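Local coordinates for protein separin (Saccharomyces cerevisiae, PDB 5U1T) that acts as a caspase-like cysteine protease, cleaving the Mcd1/Scc1 subunit of cohesin at anaphase onset so that chromosomes can segregate, and is held inactive by securin before then, at residues Tyr564-Asp569 / Thr576-Ile581; Leu615-Phe620 / Pro829-Arg834; Leu623-Ser628 / Asn647-Ala652. One frame throughout, in Å; residues are numbered along the deposited sequence.

Interaction 1 (Tyr564-Asp569 / Thr576-Ile581)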
loop_
_atom_site.group_PDB
_atom_site.type_symbol
_atom_site.label_atom_id
_atom_site.label_comp_id
_atom_site.label_asym_id
_atom_site.label_seq_id
_atom_site.Cartn_x
_atom_site.Cartn_y
_atom_site.Cartn_z
ATOM N N TYR A 564 8.646 15.388 16.203
ATOM C CA TYR A 564 9.387 14.380 16.930
ATOM C C TYR A 564 8.420 13.270 17.374
ATOM O O TYR A 564 8.710 12.090 17.201
ATOM C CB TYR A 564 10.136 15.010 18.118
ATOM C CG TYR A 564 10.944 14.020 18.913
ATOM C CD1 TYR A 564 12.230 13.668 18.532
ATOM C CD2 TYR A 564 10.408 13.415 20.040
ATOM C CE1 TYR A 564 12.963 12.741 19.264
ATOM C CE2 TYR A 564 11.118 12.498 20.773
ATOM C CZ TYR A 564 12.391 12.154 20.386
ATOM O OH TYR A 564 13.080 11.225 21.150
ATOM N N LEU A 565 7.261 13.641 17.911
ATOM C CA LEU A 565 6.317 12.648 18.418
ATOM C C LEU A 565 5.723 11.786 17.280
ATOM O O LEU A 565 5.635 10.562 17.399
ATOM C CB LEU A 565 5.211 13.333 19.217
ATOM C CG LEU A 565 5.682 13.966 20.521
ATOM C CD1 LEU A 565 4.553 14.704 21.176
ATOM C CD2 LEU A 565 6.222 12.928 21.444
ATOM N N LEU A 566 5.339 12.423 16.179
ATOM C CA LEU A 566 4.925 11.692 15.002
ATOM C C LEU A 566 5.930 10.607 14.628
ATOM O O LEU A 566 5.587 9.424 14.523
ATOM C CB LEU A 566 4.744 12.638 13.833
ATOM C CG LEU A 566 4.354 11.873 12.578
ATOM C CD1 LEU A 566 2.883 11.533 12.665
ATOM C CD2 LEU A 566 4.689 12.644 11.309
ATOM N N ASN A 567 7.178 11.021 14.442
ATOM C CA ASN A 567 8.215 10.108 13.989
ATOM C C ASN A 567 8.605 9.108 15.063
ATOM O O ASN A 567 8.962 7.982 14.746
ATOM C CB ASN A 567 9.429 10.885 13.496
ATOM C CG ASN A 567 9.222 11.459 12.111
ATOM O OD1 ASN A 567 8.679 12.558 11.958
ATOM N ND2 ASN A 567 9.650 10.721 11.091
ATOM N N LEU A 568 8.502 9.502 16.326
ATOM C CA LEU A 568 8.686 8.560 17.435
ATOM C C LEU A 568 7.642 7.423 17.396
ATOM O O LEU A 568 8.003 6.235 17.410
ATOM C CB LEU A 568 8.624 9.293 18.781
ATOM C CG LEU A 568 8.655 8.402 20.035
ATOM C CD1 LEU A 568 9.972 7.673 20.185
ATOM C CD2 LEU A 568 8.375 9.192 21.297
ATOM N N ASP A 569 6.364 7.812 17.339
ATOM C CA ASP A 569 5.242 6.887 17.136
ATOM C C ASP A 569 5.477 5.915 15.990
ATOM O O ASP A 569 5.424 4.704 16.191
ATOM C CB ASP A 569 3.949 7.650 16.870
ATOM C CG ASP A 569 3.218 7.987 18.135
ATOM O OD1 ASP A 569 3.666 7.515 19.198
ATOM O OD2 ASP A 569 2.199 8.714 18.077
ATOM N N THR A 576 -0.250 6.234 19.469
ATOM C CA THR A 576 -0.445 6.799 20.785
ATOM C C THR A 576 -0.693 8.257 20.801
ATOM O O THR A 576 -1.589 8.741 21.445
ATOM C CB THR A 576 0.810 6.643 21.632
ATOM O OG1 THR A 576 1.357 5.347 21.447
ATOM C CG2 THR A 576 0.486 6.833 23.067
ATOM N N ASN A 577 0.156 8.969 20.107
ATOM C CA ASN A 577 0.065 10.429 20.099
ATOM C C ASN A 577 -0.491 11.040 18.829
ATOM O O ASN A 577 -0.546 12.264 18.723
ATOM C CB ASN A 577 1.434 11.043 20.352
ATOM C CG ASN A 577 1.903 10.815 21.750
ATOM O OD1 ASN A 577 1.142 11.008 22.715
ATOM N ND2 ASN A 577 3.145 10.362 21.887
ATOM N N LEU A 578 -0.890 10.203 17.876
ATOM C CA LEU A 578 -1.312 10.673 16.558
ATOM C C LEU A 578 -2.415 11.726 16.632
ATOM O O LEU A 578 -2.343 12.787 15.990
ATOM C CB LEU A 578 -1.784 9.493 15.703
ATOM C CG LEU A 578 -2.087 9.771 14.234
ATOM C CD1 LEU A 578 -1.147 10.812 13.668
ATOM C CD2 LEU A 578 -1.968 8.489 13.423
ATOM N N SER A 579 -3.444 11.418 17.407
ATOM C CA SER A 579 -4.583 12.301 17.533
ATOM C C SER A 579 -4.234 13.608 18.294
ATOM O O SER A 579 -4.558 14.716 17.841
ATOM C CB SER A 579 -5.711 11.540 18.213
ATOM O OG SER A 579 -6.808 12.394 18.400
ATOM N N LYS A 580 -3.571 13.467 19.439
ATOM C CA LYS A 580 -3.043 14.604 20.209
ATOM C C LYS A 580 -2.307 15.608 19.318
ATOM O O LYS A 580 -2.641 16.788 19.313
ATOM C CB LYS A 580 -2.096 14.113 21.316
ATOM C CG LYS A 580 -2.376 14.679 22.701
ATOM C CD LYS A 580 -1.108 15.312 23.337
ATOM C CE LYS A 580 -1.478 16.098 24.626
ATOM N NZ LYS A 580 -0.322 16.802 25.324
ATOM N N ILE A 581 -1.334 15.129 18.541
ATOM C CA ILE A 581 -0.501 16.030 17.755
ATOM C C ILE A 581 -1.151 16.519 16.456
ATOM O O ILE A 581 -0.807 17.589 15.978
ATOM C CB ILE A 581 0.888 15.392 17.427
ATOM C CG1 ILE A 581 0.779 14.271 16.409
ATOM C CG2 ILE A 581 1.565 14.888 18.692
ATOM C CD1 ILE A 581 2.067 13.540 16.197
#

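Interaction 2 (Leu615-Phe620 / Pro829-Arg834)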
loop_
_atom_site.group_PDB
_atom_site.type_symbol
_atom_site.label_atom_id
_atom_site.label_comp_id
_atom_site.label_asym_id
_atom_site.label_seq_id
_atom_site.Cartn_x
_atom_site.Cartn_y
_atom_site.Cartn_z
ATOM N N LEU A 615 -2.121 9.400 9.054
ATOM C CA LEU A 615 -3.526 9.483 9.412
ATOM C C LEU A 615 -4.342 8.528 8.526
ATOM O O LEU A 615 -5.127 7.705 8.999
ATOM C CB LEU A 615 -4.054 10.912 9.263
ATOM C CG LEU A 615 -3.699 11.945 10.328
ATOM C CD1 LEU A 615 -4.297 13.273 9.924
ATOM C CD2 LEU A 615 -4.164 11.543 11.716
ATOM N N ASN A 616 -4.132 8.660 7.227
ATOM C CA ASN A 616 -4.795 7.843 6.239
ATOM C C ASN A 616 -4.544 6.341 6.401
ATOM O O ASN A 616 -5.454 5.533 6.284
ATOM C CB ASN A 616 -4.344 8.297 4.867
ATOM C CG ASN A 616 -4.776 7.368 3.787
ATOM O OD1 ASN A 616 -4.213 6.277 3.617
ATOM N ND2 ASN A 616 -5.764 7.799 3.017
ATOM N N PHE A 617 -3.307 5.965 6.663
ATOM C CA PHE A 617 -2.970 4.568 6.851
ATOM C C PHE A 617 -3.614 4.007 8.123
ATOM O O PHE A 617 -3.817 2.799 8.232
ATOM C CB PHE A 617 -1.449 4.427 6.867
ATOM C CG PHE A 617 -0.934 3.073 7.290
ATOM C CD1 PHE A 617 -0.671 2.801 8.634
ATOM C CD2 PHE A 617 -0.635 2.111 6.350
ATOM C CE1 PHE A 617 -0.159 1.582 9.026
ATOM C CE2 PHE A 617 -0.120 0.892 6.737
ATOM C CZ PHE A 617 0.106 0.620 8.085
ATOM N N ASN A 618 -3.947 4.876 9.074
ATOM C CA ASN A 618 -4.601 4.426 10.303
ATOM C C ASN A 618 -6.091 4.728 10.309
ATOM O O ASN A 618 -6.769 4.519 11.319
ATOM C CB ASN A 618 -3.947 5.043 11.531
ATOM C CG ASN A 618 -2.670 4.342 11.908
ATOM O OD1 ASN A 618 -1.584 4.933 11.879
ATOM N ND2 ASN A 618 -2.779 3.063 12.252
ATOM N N ASN A 619 -6.578 5.199 9.163
ATOM C CA ASN A 619 -7.983 5.496 8.949
ATOM C C ASN A 619 -8.489 6.502 9.993
ATOM O O ASN A 619 -9.517 6.310 10.613
ATOM C CB ASN A 619 -8.830 4.204 8.966
ATOM C CG ASN A 619 -8.232 3.076 8.101
ATOM O OD1 ASN A 619 -8.230 3.149 6.864
ATOM N ND2 ASN A 619 -7.734 2.021 8.756
ATOM N N PHE A 620 -7.754 7.586 10.190
ATOM C CA PHE A 620 -8.197 8.637 11.100
ATOM C C PHE A 620 -8.972 9.633 10.264
ATOM O O PHE A 620 -8.713 10.834 10.329
ATOM C CB PHE A 620 -7.023 9.330 11.794
ATOM C CG PHE A 620 -6.450 8.582 12.962
ATOM C CD1 PHE A 620 -6.483 7.202 13.029
ATOM C CD2 PHE A 620 -5.856 9.273 14.004
ATOM C CE1 PHE A 620 -5.928 6.526 14.118
ATOM C CE2 PHE A 620 -5.304 8.596 15.088
ATOM C CZ PHE A 620 -5.342 7.224 15.142
ATOM N N PRO A 829 -0.139 -2.212 13.917
ATOM C CA PRO A 829 -1.389 -2.613 14.573
ATOM C C PRO A 829 -2.632 -2.539 13.681
ATOM O O PRO A 829 -3.465 -3.445 13.720
ATOM C CB PRO A 829 -1.499 -1.625 15.737
ATOM C CG PRO A 829 -0.086 -1.315 16.062
ATOM C CD PRO A 829 0.596 -1.220 14.716
ATOM N N ILE A 830 -2.759 -1.518 12.859
ATOM C CA ILE A 830 -3.916 -1.434 11.997
ATOM C C ILE A 830 -3.922 -2.519 10.960
ATOM O O ILE A 830 -4.949 -2.917 10.490
ATOM C CB ILE A 830 -3.997 -0.087 11.294
ATOM C CG1 ILE A 830 -5.299 0.039 10.543
ATOM C CG2 ILE A 830 -2.879 0.052 10.304
ATOM C CD1 ILE A 830 -6.473 0.252 11.439
ATOM N N ILE A 831 -2.759 -2.995 10.593
ATOM C CA ILE A 831 -2.698 -4.065 9.613
ATOM C C ILE A 831 -2.927 -5.407 10.292
ATOM O O ILE A 831 -3.683 -6.233 9.804
ATOM C CB ILE A 831 -1.362 -4.084 8.865
ATOM C CG1 ILE A 831 -1.139 -2.756 8.142
ATOM C CG2 ILE A 831 -1.356 -5.209 7.845
ATOM C CD1 ILE A 831 -2.120 -2.486 7.009
ATOM N N VAL A 832 -2.279 -5.607 11.431
ATOM C CA VAL A 832 -2.467 -6.810 12.216
ATOM C C VAL A 832 -3.933 -6.963 12.615
ATOM O O VAL A 832 -4.508 -8.045 12.461
ATOM C CB VAL A 832 -1.559 -6.800 13.455
ATOM C CG1 VAL A 832 -1.879 -7.950 14.382
ATOM C CG2 VAL A 832 -0.111 -6.869 13.020
ATOM N N TYR A 833 -4.553 -5.889 13.095
ATOM C CA TYR A 833 -5.960 -5.967 13.461
ATOM C C TYR A 833 -6.830 -6.352 12.266
ATOM O O TYR A 833 -7.568 -7.327 12.337
ATOM C CB TYR A 833 -6.500 -4.659 14.049
ATOM C CG TYR A 833 -7.988 -4.809 14.278
ATOM C CD1 TYR A 833 -8.460 -5.704 15.236
ATOM C CD2 TYR A 833 -8.921 -4.146 13.480
ATOM C CE1 TYR A 833 -9.802 -5.907 15.424
ATOM C CE2 TYR A 833 -10.274 -4.349 13.661
ATOM C CZ TYR A 833 -10.708 -5.233 14.637
ATOM O OH TYR A 833 -12.053 -5.454 14.843
ATOM N N ARG A 834 -6.753 -5.583 11.186
ATOM C CA ARG A 834 -7.603 -5.815 10.030
ATOM C C ARG A 834 -7.467 -7.230 9.495
ATOM O O ARG A 834 -8.471 -7.842 9.091
ATOM C CB ARG A 834 -7.298 -4.826 8.906
ATOM C CG ARG A 834 -7.747 -3.425 9.159
ATOM C CD ARG A 834 -9.203 -3.359 9.541
ATOM N NE ARG A 834 -9.574 -1.991 9.861
ATOM C CZ ARG A 834 -10.053 -1.118 8.975
ATOM N NH1 ARG A 834 -10.237 -1.488 7.717
ATOM N NH2 ARG A 834 -10.358 0.124 9.350
#

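Interaction 3 (Leu623-Ser628 / Asn647-Ala652)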
loop_
_atom_site.group_PDB
_atom_site.type_symbol
_atom_site.label_atom_id
_atom_site.label_comp_id
_atom_site.label_asym_id
_atom_site.label_seq_id
_atom_site.Cartn_x
_atom_site.Cartn_y
_atom_site.Cartn_z
ATOM N N LEU A 623 -10.052 13.371 11.291
ATOM C CA LEU A 623 -8.878 14.225 11.425
ATOM C C LEU A 623 -8.293 14.525 10.055
ATOM O O LEU A 623 -7.962 15.664 9.755
ATOM C CB LEU A 623 -7.824 13.568 12.333
ATOM C CG LEU A 623 -8.217 13.568 13.814
ATOM C CD1 LEU A 623 -7.225 12.803 14.667
ATOM C CD2 LEU A 623 -8.381 14.983 14.310
ATOM N N SER A 624 -8.189 13.503 9.217
ATOM C CA SER A 624 -7.730 13.718 7.853
ATOM C C SER A 624 -8.531 14.817 7.139
ATOM O O SER A 624 -7.944 15.708 6.525
ATOM C CB SER A 624 -7.778 12.409 7.058
ATOM O OG SER A 624 -6.685 11.573 7.401
ATOM N N ILE A 625 -9.858 14.769 7.234
ATOM C CA ILE A 625 -10.692 15.764 6.548
ATOM C C ILE A 625 -10.443 17.155 7.138
ATOM O O ILE A 625 -10.289 18.134 6.407
ATOM C CB ILE A 625 -12.211 15.398 6.619
ATOM C CG1 ILE A 625 -12.473 14.157 5.768
ATOM C CG2 ILE A 625 -13.082 16.507 6.097
ATOM C CD1 ILE A 625 -13.839 13.541 5.965
ATOM N N GLU A 626 -10.372 17.236 8.458
ATOM C CA GLU A 626 -10.257 18.527 9.100
ATOM C C GLU A 626 -8.888 19.170 8.823
ATOM O O GLU A 626 -8.796 20.368 8.510
ATOM C CB GLU A 626 -10.494 18.388 10.592
ATOM C CG GLU A 626 -10.272 19.681 11.312
ATOM C CD GLU A 626 -10.146 19.470 12.789
ATOM O OE1 GLU A 626 -10.455 18.328 13.226
ATOM O OE2 GLU A 626 -9.740 20.433 13.488
ATOM N N LEU A 627 -7.841 18.354 8.925
ATOM C CA LEU A 627 -6.496 18.746 8.557
ATOM C C LEU A 627 -6.451 19.220 7.118
ATOM O O LEU A 627 -6.038 20.357 6.861
ATOM C CB LEU A 627 -5.509 17.591 8.761
ATOM C CG LEU A 627 -4.051 17.833 8.359
ATOM C CD1 LEU A 627 -3.540 19.189 8.851
ATOM C CD2 LEU A 627 -3.190 16.744 8.907
ATOM N N SER A 628 -6.857 18.363 6.186
ATOM C CA SER A 628 -6.806 18.691 4.757
ATOM C C SER A 628 -7.536 19.980 4.427
ATOM O O SER A 628 -7.033 20.810 3.666
ATOM C CB SER A 628 -7.400 17.562 3.917
ATOM O OG SER A 628 -6.415 16.592 3.627
ATOM N N ASN A 647 -5.554 15.174 -2.653
ATOM C CA ASN A 647 -5.526 13.717 -2.752
ATOM C C ASN A 647 -5.992 13.035 -1.469
ATOM O O ASN A 647 -6.746 12.057 -1.515
ATOM C CB ASN A 647 -4.114 13.223 -3.107
ATOM C CG ASN A 647 -3.918 11.691 -2.872
ATOM O OD1 ASN A 647 -3.909 11.213 -1.728
ATOM N ND2 ASN A 647 -3.709 10.942 -3.957
ATOM N N TYR A 648 -5.531 13.520 -0.322
ATOM C CA TYR A 648 -5.795 12.804 0.924
ATOM C C TYR A 648 -7.203 13.100 1.448
ATOM O O TYR A 648 -7.771 12.300 2.196
ATOM C CB TYR A 648 -4.733 13.134 1.981
ATOM C CG TYR A 648 -3.504 12.257 1.886
ATOM C CD1 TYR A 648 -3.583 10.895 2.157
ATOM C CD2 TYR A 648 -2.263 12.783 1.522
ATOM C CE1 TYR A 648 -2.478 10.081 2.074
ATOM C CE2 TYR A 648 -1.138 11.969 1.436
ATOM C CZ TYR A 648 -1.253 10.621 1.715
ATOM O OH TYR A 648 -0.157 9.787 1.644
ATOM N N LEU A 649 -7.766 14.233 1.044
ATOM C CA LEU A 649 -9.145 14.545 1.380
ATOM C C LEU A 649 -10.086 13.578 0.634
ATOM O O LEU A 649 -11.094 13.106 1.175
ATOM C CB LEU A 649 -9.457 15.999 1.031
ATOM C CG LEU A 649 -10.846 16.566 1.311
ATOM C CD1 LEU A 649 -11.262 16.371 2.765
ATOM C CD2 LEU A 649 -10.846 18.032 0.943
ATOM N N LEU A 650 -9.718 13.291 -0.612
ATOM C CA LEU A 650 -10.462 12.391 -1.478
ATOM C C LEU A 650 -10.508 10.981 -0.881
ATOM O O LEU A 650 -11.579 10.388 -0.761
ATOM C CB LEU A 650 -9.838 12.372 -2.884
ATOM C CG LEU A 650 -10.556 11.544 -3.951
ATOM C CD1 LEU A 650 -12.064 11.715 -3.805
ATOM C CD2 LEU A 650 -10.096 11.905 -5.368
ATOM N N GLU A 651 -9.345 10.465 -0.494
ATOM C CA GLU A 651 -9.252 9.140 0.087
ATOM C C GLU A 651 -10.000 9.070 1.417
ATOM O O GLU A 651 -10.538 8.027 1.762
ATOM C CB GLU A 651 -7.788 8.740 0.262
ATOM C CG GLU A 651 -6.979 8.768 -1.037
ATOM C CD GLU A 651 -7.150 7.503 -1.889
ATOM O OE1 GLU A 651 -6.269 6.612 -1.791
ATOM O OE2 GLU A 651 -8.154 7.391 -2.656
ATOM N N ALA A 652 -10.069 10.175 2.148
ATOM C CA ALA A 652 -10.769 10.196 3.430
ATOM C C ALA A 652 -12.288 10.182 3.241
ATOM O O ALA A 652 -12.992 9.475 3.953
ATOM C CB ALA A 652 -10.349 11.405 4.251
#

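Interaction 1 (Tyr564-Asp569 / Thr576-Ile581)
Asp569 and Asn577 meet with their side chains crossing at about a right angle, and the polar bond between them goes to the backbone N-H rather than to the side-chain amide. OD2 of Asp569, using the lone pair on the side of OD1, accepts the main-chain N-H of Asn577; the distance from N to OD2 is 2.9 Å and the N-H...O angle 145°, so the bond is moderately bent. CB of Asn577 lies beside the same oxygen, 3.3 Å from OD2. The carboxylate and the Asn577 amide planes differ by only 17°, yet ND2 of Asn577 stays 4.0 Å from OD1 of Asp569. Leu578 N is also near, 3.4 Å from OD2 of Asp569, but the angle is too poor for a bond.

The pairing belongs to an alpha-alpha hairpin: helix 557-572 and helix 578-590 are consecutive and run in roughly opposite directions, and Asp569 binds the chain just ahead of the second helix. The amino end of that helix would probably help to stabilise the carboxylate charge.

Further from the turn the contact is apolar. Ile581 has CG1 between the backbone N and the carbonyl carbon (chi1 71°), and its CD1 comes up to the main chain of Leu566, 3.5 Å from the Leu566 N. The two side chains cross at about a right angle, with CB of Leu566 3.7 Å from CD1 of Ile581. Leu565 approaches obliquely and divides its methyls: CD1 lies 3.9 Å from CG2 of Ile581, while CD2 faces ND2 of Asn577. Phe607 and Leu611 of helix 602-617 also pack on Leu566.

Interaction 2 (Leu615-Phe620 / Pro829-Arg834)
A Schellman motif ends helix 602-617, and its C-prime residue, Asn619, meets Ile830 and Arg834 at the start of helix 829-845. The evidence is the pair of backbone bonds Phe620 N to Leu615 O and Asn619 N to Asn616 O, together with the positive phi of Asn619 (57°). The Asn619 amide and the Arg834 guanidinium reach toward each other tip to tip, their planes 17° apart. ND2 of Asn619 and NH2 of Arg834 are 3.3 Å apart, but both are donors, so this is contact without a bond; the guanidinium is held from outside the two segments, NE by a hydrogen bond to Ser874 OG and NH2 by a weak one to Thr873 OG1. ND2 of Asn619 also lies 3.5 Å from CD1 of Ile830.

Phe617 makes the apolar contacts to Ile830 and Ile831. CG of Phe617 is anti to the backbone N (chi1 170°), and the ring beyond it slides past Ile830, CE1 lying 3.4 Å from CG2 of Ile830. CZ of Phe617 is 3.6 Å from CG1 of Ile831, whose side chain crosses at about a right angle.

Helix 782-805 packs on Phe617 through Leu786 and Leu789, helix 872-881 reaches Ile830 through Ser874, and Leu578 of helix 578-590 touches Asn618 and Phe620; the buried contact lies where these helices converge.

Interaction 3 (Leu623-Ser628 / Asn647-Ala652)
Ser628 OG is held by helix 642-655, where it hydrogen-bonds the carbonyl oxygen of Ala645, and it rests against Leu649 of the same helix. Its separation from Leu649 N, 3.7 Å, is too long for a second bond, so here the hydroxyl merely packs beside the backbone. CB of Ser628 lies 3.9 Å from CB of Leu649.

The arrangement is an antiparallel helix pair within the helical domain. The local axes of 623-628 and 647-652 approach to 8.8 Å and cross at a signed angle of -151°. Three small side chains, Ser624, Ser628 and Ala652, point toward the opposite helix, consistent with this fairly close approach, and the CA atoms of Ile625 and Leu649 come within 5.5 Å.

Ile625 and Leu649 form the bulkier part of the interface, their side chains crossing at about a right angle. CG of Leu649 is anti to the backbone N (chi1 -179°), and beyond it the CD1 branch comes to lie on Ile625, 3.8 Å from CG2 of Ile625. CG1 of Ile625 touches both CD1 of Leu649 and the methyl of Ala652. Met665 of helix 659-672 also packs on Leu649, while Leu615 of helix 602-617 touches Ser624. The methyl of Ala652 is shared between two partners on the opposite helix: its CB is 3.8 Å from CG1 of Ile625 and 3.9 Å from CB of Ser624.

In the fold
The three contacts lie close together, and each touches the other two. The centre of interaction 2 is about 14 Å from that of interaction 1 and about 15 Å from that of interaction 3, while the centres of 1 and 3 are about 18 Å apart. Leu578 links the first two: its CG lies 3.5 Å from CE2 of Phe620, and its CD1 3.7 Å from CD2 of Leu615. Leu615 in turn touches interaction 3, its CD1 3.8 Å from CD2 of Leu627. Interactions 1 and 3 meet where OG of Ser579 lies 3.8 Å from CD1 of Leu623. In sequence, interaction 1 closes first; interaction 3 then falls within the 208 residues that interaction 2 spans. All three lie away from the predicted catalytic Cys1497.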